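Local structure of protein design 2L4HC2_9 (Synthetic construct, 5J73) at the interface of chains A and B. The protein self-assembles as a de novo designed two-fold symmetric homodimer of helical hairpins that form a four-helix bundle, within a design series using modular hydrogen-bond networks for specificity. Numbering follows the deposited sequence. Chains: chain A/B, protein design 2L4HC2_9.

Contact 1: the interface of chains A and B. Residues chain A 32, 55, 58-59, 62; chain B 32, 55, 58-59, 62.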
ATOM      1  N   LEU A  32     -10.282  -5.531  -4.422  1.00 60.67           N
ATOM      2  CA  LEU A  32      -9.482  -6.744  -4.416  1.00 59.68           C
ATOM      3  C   LEU A  32     -10.370  -7.980  -4.308  1.00 59.72           C
ATOM      4  O   LEU A  32     -10.178  -8.941  -5.041  1.00 62.44           O
ATOM      5  CB  LEU A  32      -8.468  -6.720  -3.268  1.00 57.80           C
ATOM      6  CG  LEU A  32      -7.549  -7.945  -3.133  1.00 63.66           C
ATOM      7  CD1 LEU A  32      -6.792  -8.260  -4.421  1.00 56.76           C
ATOM      8  CD2 LEU A  32      -6.564  -7.795  -1.969  1.00 56.77           C
ATOM      9  N   LEU A  55      -5.219  -4.539 -10.453  1.00 41.30           N
ATOM     10  CA  LEU A  55      -4.501  -4.695  -9.186  1.00 44.63           C
ATOM     11  C   LEU A  55      -3.167  -3.948  -9.184  1.00 44.27           C
ATOM     12  O   LEU A  55      -2.739  -3.430  -8.150  1.00 38.25           O
ATOM     13  CB  LEU A  55      -4.257  -6.176  -8.879  1.00 40.44           C
ATOM     14  CG  LEU A  55      -5.469  -7.062  -8.564  1.00 45.58           C
ATOM     15  CD1 LEU A  55      -5.006  -8.391  -7.989  1.00 44.67           C
ATOM     16  CD2 LEU A  55      -6.450  -6.388  -7.613  1.00 36.76           C
ATOM     17  N   ILE A  58      -3.737  -0.516  -8.167  1.00 36.98           N
ATOM     18  CA  ILE A  58      -3.950  -0.433  -6.732  1.00 36.40           C
ATOM     19  C   ILE A  58      -2.619  -0.404  -5.998  1.00 34.59           C
ATOM     20  O   ILE A  58      -2.422   0.413  -5.103  1.00 31.61           O
ATOM     21  CB  ILE A  58      -4.812  -1.611  -6.231  1.00 33.40           C
ATOM     22  CG1 ILE A  58      -6.251  -1.424  -6.706  1.00 40.05           C
ATOM     23  CG2 ILE A  58      -4.776  -1.718  -4.709  1.00 33.69           C
ATOM     24  CD1 ILE A  58      -7.118  -2.647  -6.547  1.00 47.67           C
ATOM     25  N   ILE A  59      -1.707  -1.288  -6.384  1.00 32.71           N
ATOM     26  CA  ILE A  59      -0.418  -1.380  -5.715  1.00 34.88           C
ATOM     27  C   ILE A  59       0.311  -0.048  -5.816  1.00 34.15           C
ATOM     28  O   ILE A  59       0.835   0.459  -4.828  1.00 29.26           O
ATOM     29  CB  ILE A  59       0.444  -2.508  -6.312  1.00 34.03           C
ATOM     30  CG1 ILE A  59      -0.144  -3.866  -5.932  1.00 36.69           C
ATOM     31  CG2 ILE A  59       1.895  -2.400  -5.840  1.00 34.14           C
ATOM     32  CD1 ILE A  59       0.317  -5.003  -6.815  1.00 42.31           C
ATOM     33  N   LEU A  62      -1.278   2.471  -3.546  1.00 31.79           N
ATOM     34  CA  LEU A  62      -0.911   2.162  -2.171  1.00 32.06           C
ATOM     35  C   LEU A  62       0.543   2.543  -1.883  1.00 32.56           C
ATOM     36  O   LEU A  62       0.878   2.931  -0.766  1.00 27.89           O
ATOM     37  CB  LEU A  62      -1.132   0.676  -1.887  1.00 31.30           C
ATOM     38  CG  LEU A  62      -2.582   0.178  -1.914  1.00 36.96           C
ATOM     39  CD1 LEU A  62      -2.629  -1.311  -1.629  1.00 38.89           C
ATOM     40  CD2 LEU A  62      -3.459   0.935  -0.925  1.00 40.09           C
TER
ATOM     41  N   LEU B  32       6.363  -6.236  -8.380  1.00 49.25           N
ATOM     42  CA  LEU B  32       5.352  -5.776  -9.319  1.00 46.84           C
ATOM     43  C   LEU B  32       5.861  -5.848 -10.750  1.00 53.56           C
ATOM     44  O   LEU B  32       5.167  -6.319 -11.648  1.00 56.82           O
ATOM     45  CB  LEU B  32       4.935  -4.339  -8.993  1.00 46.79           C
ATOM     46  CG  LEU B  32       3.832  -3.724  -9.862  1.00 48.11           C
ATOM     47  CD1 LEU B  32       2.573  -4.585  -9.867  1.00 52.08           C
ATOM     48  CD2 LEU B  32       3.511  -2.310  -9.403  1.00 54.14           C
ATOM     49  N   LEU B  55      -0.058 -10.647  -6.413  1.00 48.48           N
ATOM     50  CA  LEU B  55      -0.361  -9.229  -6.257  1.00 53.48           C
ATOM     51  C   LEU B  55      -1.308  -9.020  -5.080  1.00 46.32           C
ATOM     52  O   LEU B  55      -1.249  -7.992  -4.406  1.00 39.51           O
ATOM     53  CB  LEU B  55      -0.959  -8.646  -7.541  1.00 53.25           C
ATOM     54  CG  LEU B  55      -0.047  -8.561  -8.773  1.00 58.02           C
ATOM     55  CD1 LEU B  55      -0.685  -7.677  -9.833  1.00 54.95           C
ATOM     56  CD2 LEU B  55       1.354  -8.060  -8.433  1.00 46.76           C
ATOM     57  N   ILE B  58       0.841  -8.807  -2.084  1.00 52.82           N
ATOM     58  CA  ILE B  58       1.539  -7.534  -1.972  1.00 54.94           C
ATOM     59  C   ILE B  58       0.604  -6.479  -1.404  1.00 42.42           C
ATOM     60  O   ILE B  58       0.966  -5.742  -0.487  1.00 37.87           O
ATOM     61  CB  ILE B  58       2.078  -7.072  -3.341  1.00 50.69           C
ATOM     62  CG1 ILE B  58       3.186  -8.013  -3.814  1.00 48.41           C
ATOM     63  CG2 ILE B  58       2.566  -5.619  -3.284  1.00 34.63           C
ATOM     64  CD1 ILE B  58       3.552  -7.834  -5.268  1.00 50.93           C
ATOM     65  N   ILE B  59      -0.606  -6.431  -1.949  1.00 40.76           N
ATOM     66  CA  ILE B  59      -1.588  -5.429  -1.560  1.00 47.07           C
ATOM     67  C   ILE B  59      -1.898  -5.541  -0.077  1.00 46.28           C
ATOM     68  O   ILE B  59      -1.900  -4.543   0.641  1.00 49.10           O
ATOM     69  CB  ILE B  59      -2.884  -5.579  -2.385  1.00 42.20           C
ATOM     70  CG1 ILE B  59      -2.634  -5.172  -3.839  1.00 40.29           C
ATOM     71  CG2 ILE B  59      -4.018  -4.750  -1.788  1.00 37.26           C
ATOM     72  CD1 ILE B  59      -3.654  -5.717  -4.811  1.00 41.44           C
ATOM     73  N   LEU B  62       1.087  -4.229   1.904  1.00 38.04           N
ATOM     74  CA  LEU B  62       1.196  -2.774   1.889  1.00 39.69           C
ATOM     75  C   LEU B  62       0.135  -2.129   2.777  1.00 40.19           C
ATOM     76  O   LEU B  62       0.372  -1.074   3.366  1.00 36.54           O
ATOM     77  CB  LEU B  62       1.083  -2.222   0.463  1.00 37.83           C
ATOM     78  CG  LEU B  62       2.205  -2.559  -0.526  1.00 33.60           C
ATOM     79  CD1 LEU B  62       1.921  -1.912  -1.872  1.00 37.34           C
ATOM     80  CD2 LEU B  62       3.569  -2.124  -0.012  1.00 32.54           C
TER
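A:Ile59 and B:Ile59 meet across the two-fold axis with their side chains at about a right angle, the CG1 methylenes 3.5 Å apart. In both copies CG1 lies anti to the carbonyl carbon (chi1 -70°), which sets CG1 against its twin; CD1 beyond it reaches Leu55 and Leu32 of the partner, while CG2, the other branch, reaches Leu62 and Leu32. These two residues lose by far more surface to the partner than the other residues here.

Leucines also pack at about a right angle to this pair. A:Ile59 CD1 rests on B:Leu55, coming to 3.6 Å from its CD2, and B:Ile59 CD1 lies 4.0 Å from A:Leu55 CD2 in the twin contact. On the other flank the CG2 methyl of B:Ile59 is 3.7 Å from A:Leu62 CD1. A:Leu55 and B:Leu55, by contrast, cross obliquely at the axis, CB of A:Leu55 facing CD1 of B:Leu55.

A second kind of packing comes from helix 8-39, whose leucine lies alongside the isoleucine of the other chain, pointing the opposite way. The CG of B:Leu32 is anti to the backbone N (chi1 -178°), which carries both methyls toward A:Ile59: CD1 meets A:Ile59 CD1 and CD2 meets A:Ile59 CG2.

No polar atoms pair across this patch, so it is a purely hydrophobic layer of the bundle core. Further along helix 45-78, A:Leu62 CB is 4.0 Å from B:Leu62 CD1.

Contact 2: the interface of chains A and B. Residues chain A 25, 29, 62; chain B 63, 66-67.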
ATOM      1  N   VAL A  25      -7.766   2.830   0.809  1.00 64.35           N
ATOM      2  CA  VAL A  25      -7.448   1.486   1.289  1.00 69.66           C
ATOM      3  C   VAL A  25      -8.722   0.650   1.307  1.00 64.90           C
ATOM      4  O   VAL A  25      -8.716  -0.517   0.916  1.00 63.81           O
ATOM      5  CB  VAL A  25      -6.810   1.512   2.706  1.00 62.28           C
ATOM      6  CG1 VAL A  25      -6.755   0.111   3.314  1.00 59.09           C
ATOM      7  CG2 VAL A  25      -5.415   2.107   2.649  1.00 54.41           C
ATOM      8  N   GLU A  29      -9.504  -2.704  -0.745  1.00 71.00           N
ATOM      9  CA  GLU A  29      -9.962  -3.933  -0.105  1.00 72.01           C
ATOM     10  C   GLU A  29     -11.203  -4.468  -0.806  1.00 68.82           C
ATOM     11  O   GLU A  29     -11.336  -5.670  -1.027  1.00 69.18           O
ATOM     12  CB  GLU A  29     -10.246  -3.698   1.382  1.00 77.06           C
ATOM     13  CG  GLU A  29      -9.172  -4.260   2.308  1.00 82.61           C
ATOM     14  CD  GLU A  29      -9.354  -3.838   3.755  1.00 88.92           C
ATOM     15  OE1 GLU A  29     -10.428  -4.116   4.327  1.00110.12           O
ATOM     16  OE2 GLU A  29      -8.416  -3.240   4.323  1.00 87.21           O
ATOM     17  N   LEU A  62      -1.278   2.471  -3.546  1.00 31.79           N
ATOM     18  CA  LEU A  62      -0.911   2.162  -2.171  1.00 32.06           C
ATOM     19  C   LEU A  62       0.543   2.543  -1.883  1.00 32.56           C
ATOM     20  O   LEU A  62       0.878   2.931  -0.766  1.00 27.89           O
ATOM     21  CB  LEU A  62      -1.132   0.676  -1.887  1.00 31.30           C
ATOM     22  CG  LEU A  62      -2.582   0.178  -1.914  1.00 36.96           C
ATOM     23  CD1 LEU A  62      -2.629  -1.311  -1.629  1.00 38.89           C
ATOM     24  CD2 LEU A  62      -3.459   0.935  -0.925  1.00 40.09           C
TER
ATOM     25  N   ILE B  63      -1.031  -2.761   2.871  1.00 41.43           N
ATOM     26  CA  ILE B  63      -2.097  -2.250   3.729  1.00 40.54           C
ATOM     27  C   ILE B  63      -1.683  -2.354   5.194  1.00 38.30           C
ATOM     28  O   ILE B  63      -1.969  -1.452   5.984  1.00 35.50           O
ATOM     29  CB  ILE B  63      -3.433  -2.998   3.492  1.00 43.35           C
ATOM     30  CG1 ILE B  63      -4.003  -2.616   2.121  1.00 40.69           C
ATOM     31  CG2 ILE B  63      -4.449  -2.666   4.590  1.00 41.57           C
ATOM     32  CD1 ILE B  63      -5.283  -3.334   1.744  1.00 41.17           C
ATOM     33  N   ILE B  66       0.547   0.466   5.810  1.00 37.50           N
ATOM     34  CA  ILE B  66      -0.218   1.704   5.871  1.00 35.90           C
ATOM     35  C   ILE B  66      -0.908   1.842   7.221  1.00 36.54           C
ATOM     36  O   ILE B  66      -0.902   2.919   7.808  1.00 39.92           O
ATOM     37  CB  ILE B  66      -1.254   1.776   4.729  1.00 33.99           C
ATOM     38  CG1 ILE B  66      -0.540   1.992   3.394  1.00 32.15           C
ATOM     39  CG2 ILE B  66      -2.259   2.900   4.958  1.00 31.29           C
ATOM     40  CD1 ILE B  66      -1.311   1.494   2.199  1.00 33.43           C
ATOM     41  N   ARG B  67      -1.486   0.757   7.726  1.00 34.99           N
ATOM     42  CA  ARG B  67      -2.157   0.810   9.020  1.00 41.60           C
ATOM     43  C   ARG B  67      -1.166   1.060  10.153  1.00 40.79           C
ATOM     44  O   ARG B  67      -1.462   1.826  11.068  1.00 36.88           O
ATOM     45  CB  ARG B  67      -2.975  -0.462   9.267  1.00 37.92           C
ATOM     46  CG  ARG B  67      -4.292  -0.449   8.504  1.00 45.08           C
ATOM     47  CD  ARG B  67      -4.948  -1.811   8.350  1.00 60.69           C
ATOM     48  NE  ARG B  67      -6.176  -1.684   7.566  1.00 79.78           N
ATOM     49  CZ  ARG B  67      -7.028  -2.675   7.319  1.00 84.78           C
ATOM     50  NH1 ARG B  67      -6.797  -3.895   7.782  1.00 90.32           N
ATOM     51  NH2 ARG B  67      -8.116  -2.442   6.597  1.00 87.56           N
TER
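At the groove where helix 8-39 of chain A packs against helix 45-78 of chain B, A:Val25 and A:Glu29, one helical turn apart, face B:Ile63, B:Ile66 and B:Arg67. A:Leu62, from the second helix of chain A, flanks the seam on the core side. This is the edge of the four-helix bundle, where core packing gives way to charged side chains.

The two methyls of A:Val25 divide their work. CG1, anti to the backbone N (chi1 168°), points to B:Ile63 and comes 3.8 Å from its CG2, the side chains set at a slant. CG2 turns instead toward B:Ile66, 4.0 Å from that residue's CG2, the two side chains running antiparallel. The CD1 of B:Ile66 continues inward to A:Leu62, 3.8 Å from its CD2 and at about a right angle.

Outside this apolar strip, the extended B:Arg67 meets A:Glu29 tip to tip in a salt bridge between NH2 and the carboxylate OE2. The pair is modelled too close and A:Glu29 is poorly ordered, so its detailed geometry is doubtful. B:Ile63 CG2 lies 3.6 Å above the guanidinium plane of B:Arg67, toward its rim, while CD1 of B:Ile63 is 4.0 Å from A:Glu29 CG. An alanine in place of B:Ile63 would probably open a gap beside A:Val25, leave the guanidinium less supported on that face and free the A:Glu29 chain to move. The site lies along the seam between the first helix of one hairpin and the second helix of the other, beside the central helix pair.

Contact 3: the interface of chains A and B. Residues chain A 25, 62, 65-66, 69; chain B 21, 25, 62, 65-66, 69.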
ATOM      1  N   VAL A  25      -7.766   2.830   0.809  1.00 64.35           N
ATOM      2  CA  VAL A  25      -7.448   1.486   1.289  1.00 69.66           C
ATOM      3  C   VAL A  25      -8.722   0.650   1.307  1.00 64.90           C
ATOM      4  O   VAL A  25      -8.716  -0.517   0.916  1.00 63.81           O
ATOM      5  CB  VAL A  25      -6.810   1.512   2.706  1.00 62.28           C
ATOM      6  CG1 VAL A  25      -6.755   0.111   3.314  1.00 59.09           C
ATOM      7  CG2 VAL A  25      -5.415   2.107   2.649  1.00 54.41           C
ATOM      8  N   LEU A  62      -1.278   2.471  -3.546  1.00 31.79           N
ATOM      9  CA  LEU A  62      -0.911   2.162  -2.171  1.00 32.06           C
ATOM     10  C   LEU A  62       0.543   2.543  -1.883  1.00 32.56           C
ATOM     11  O   LEU A  62       0.878   2.931  -0.766  1.00 27.89           O
ATOM     12  CB  LEU A  62      -1.132   0.676  -1.887  1.00 31.30           C
ATOM     13  CG  LEU A  62      -2.582   0.178  -1.914  1.00 36.96           C
ATOM     14  CD1 LEU A  62      -2.629  -1.311  -1.629  1.00 38.89           C
ATOM     15  CD2 LEU A  62      -3.459   0.935  -0.925  1.00 40.09           C
ATOM     16  N   ILE A  65       0.808   6.269  -1.170  1.00 31.67           N
ATOM     17  CA  ILE A  65       0.314   6.535   0.172  1.00 33.26           C
ATOM     18  C   ILE A  65       1.402   6.291   1.210  1.00 32.60           C
ATOM     19  O   ILE A  65       1.559   7.073   2.145  1.00 33.42           O
ATOM     20  CB  ILE A  65      -0.921   5.662   0.488  1.00 29.02           C
ATOM     21  CG1 ILE A  65      -2.124   6.141  -0.328  1.00 38.74           C
ATOM     22  CG2 ILE A  65      -1.249   5.685   1.976  1.00 25.10           C
ATOM     23  CD1 ILE A  65      -3.200   5.086  -0.528  1.00 39.44           C
ATOM     24  N   ILE A  66       2.155   5.210   1.043  1.00 30.96           N
ATOM     25  CA  ILE A  66       3.223   4.886   1.981  1.00 32.86           C
ATOM     26  C   ILE A  66       4.308   5.952   1.921  1.00 31.18           C
ATOM     27  O   ILE A  66       4.850   6.347   2.951  1.00 32.22           O
ATOM     28  CB  ILE A  66       3.818   3.495   1.703  1.00 28.56           C
ATOM     29  CG1 ILE A  66       2.811   2.413   2.093  1.00 28.18           C
ATOM     30  CG2 ILE A  66       5.113   3.282   2.474  1.00 27.96           C
ATOM     31  CD1 ILE A  66       2.995   1.117   1.350  1.00 27.20           C
ATOM     32  N   SER A  69       2.915   9.195   3.494  1.00 34.13           N
ATOM     33  CA  SER A  69       2.814   8.969   4.934  1.00 36.86           C
ATOM     34  C   SER A  69       4.209   8.980   5.545  1.00 36.29           C
ATOM     35  O   SER A  69       4.407   9.447   6.667  1.00 30.13           O
ATOM     36  CB  SER A  69       2.104   7.647   5.233  1.00 35.63           C
ATOM     37  OG  SER A  69       0.714   7.749   4.978  1.00 65.63           O
TER
ATOM     38  N   ALA B  21       9.441  -0.121   6.099  1.00 43.51           N
ATOM     39  CA  ALA B  21       8.428   0.180   5.097  1.00 49.83           C
ATOM     40  C   ALA B  21       9.068   0.486   3.749  1.00 52.45           C
ATOM     41  O   ALA B  21       8.637  -0.039   2.726  1.00 50.02           O
ATOM     42  CB  ALA B  21       7.559   1.347   5.545  1.00 38.88           C
ATOM     43  N   VAL B  25       8.552  -1.568   0.405  1.00 41.64           N
ATOM     44  CA  VAL B  25       7.999  -0.938  -0.790  1.00 41.69           C
ATOM     45  C   VAL B  25       8.895  -1.193  -1.999  1.00 47.49           C
ATOM     46  O   VAL B  25       8.399  -1.468  -3.094  1.00 46.03           O
ATOM     47  CB  VAL B  25       7.793   0.583  -0.590  1.00 46.76           C
ATOM     48  CG1 VAL B  25       7.491   1.279  -1.910  1.00 47.30           C
ATOM     49  CG2 VAL B  25       6.661   0.833   0.389  1.00 47.83           C
ATOM     50  N   LEU B  62       1.087  -4.229   1.904  1.00 38.04           N
ATOM     51  CA  LEU B  62       1.196  -2.774   1.889  1.00 39.69           C
ATOM     52  C   LEU B  62       0.135  -2.129   2.777  1.00 40.19           C
ATOM     53  O   LEU B  62       0.372  -1.074   3.366  1.00 36.54           O
ATOM     54  CB  LEU B  62       1.083  -2.222   0.463  1.00 37.83           C
ATOM     55  CG  LEU B  62       2.205  -2.559  -0.526  1.00 33.60           C
ATOM     56  CD1 LEU B  62       1.921  -1.912  -1.872  1.00 37.34           C
ATOM     57  CD2 LEU B  62       3.569  -2.124  -0.012  1.00 32.54           C
ATOM     58  N   ILE B  65       1.341  -2.147   6.286  1.00 36.75           N
ATOM     59  CA  ILE B  65       2.317  -1.068   6.430  1.00 34.38           C
ATOM     60  C   ILE B  65       1.599   0.263   6.596  1.00 33.49           C
ATOM     61  O   ILE B  65       1.991   1.089   7.418  1.00 28.55           O
ATOM     62  CB  ILE B  65       3.275  -1.006   5.215  1.00 30.98           C
ATOM     63  CG1 ILE B  65       4.258  -2.175   5.259  1.00 35.63           C
ATOM     64  CG2 ILE B  65       4.057   0.303   5.181  1.00 27.27           C
ATOM     65  CD1 ILE B  65       4.860  -2.517   3.912  1.00 44.61           C
ATOM     66  N   ILE B  66       0.547   0.466   5.810  1.00 37.50           N
ATOM     67  CA  ILE B  66      -0.218   1.704   5.871  1.00 35.90           C
ATOM     68  C   ILE B  66      -0.908   1.842   7.221  1.00 36.54           C
ATOM     69  O   ILE B  66      -0.902   2.919   7.808  1.00 39.92           O
ATOM     70  CB  ILE B  66      -1.254   1.776   4.729  1.00 33.99           C
ATOM     71  CG1 ILE B  66      -0.540   1.992   3.394  1.00 32.15           C
ATOM     72  CG2 ILE B  66      -2.259   2.900   4.958  1.00 31.29           C
ATOM     73  CD1 ILE B  66      -1.311   1.494   2.199  1.00 33.43           C
ATOM     74  N   SER B  69       1.749   2.648   9.846  1.00 33.35           N
ATOM     75  CA  SER B  69       2.167   4.039   9.687  1.00 42.02           C
ATOM     76  C   SER B  69       1.070   4.995  10.150  1.00 42.28           C
ATOM     77  O   SER B  69       1.353   6.056  10.711  1.00 35.04           O
ATOM     78  CB  SER B  69       2.527   4.341   8.230  1.00 41.08           C
ATOM     79  OG  SER B  69       3.769   3.761   7.876  1.00 39.52           O
TER
HETATM   80  O   HOH W   1       4.818   4.907   5.217  1.00 34.53           O
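Between A:Ile66 and B:Ile66 the packing involves no flat side chain; the flat groups are backbone carbonyls near the two Ser69, which face each other across the axis one turn further along helix 45-78. The hydroxyl OG of A:Ser69 hydrogen-bonds to O of A:Ile65 at 3.0 Å, from above the carbonyl plane and 35° out of it. The matching bond in chain B is weak. A water joins the chains here, its oxygen 2.7 Å from A:Ile66 O and 3.1 Å from B:Ser69 OG.

The two isoleucines cross at about a right angle, CG1 to CG1 at 3.6 Å. Each has CG1 anti to the carbonyl carbon (chi1 -71°), which directs that branch to its twin and CG2 toward the other chain's helix 8-39. Thus A:Ile66 CG2 lies 3.6 Å from B:Val25 CG2, the side chains passing head to tail. The tip of A:Ile66, CD1, settles 3.6 Å from B:Leu62 CD2. On the remaining flank, CG2 of B:Ile65 is 3.9 Å from A:Ile66 CG1, and A:Ile65 does the same for B:Ile66.

The patch lies on the two-fold axis, where both copies of helix 45-78 pack together, with residues of the 8-39 helices packing from outside.

Contacts 1 and 3 follow each other along the bundle, with contact 2 to the side. Contacts 1 and 3 both lie on the two-fold axis, the centres of their C-alpha atoms about 11 Å apart, and share A:Leu62 and B:Leu62, so the leucine pair joins one isoleucine layer to the next. The C-alpha centre of contact 2 is about 9 Å from that of contact 1 and about 6 Å from that of contact 3. A:Leu62 belongs to all three contacts; A:Val25 and B:Ile66 are further shared by contacts 2 and 3. Helix 45-78 supplies the central apolar seam and helix 8-39 packs around it, which probably stabilises the dimer.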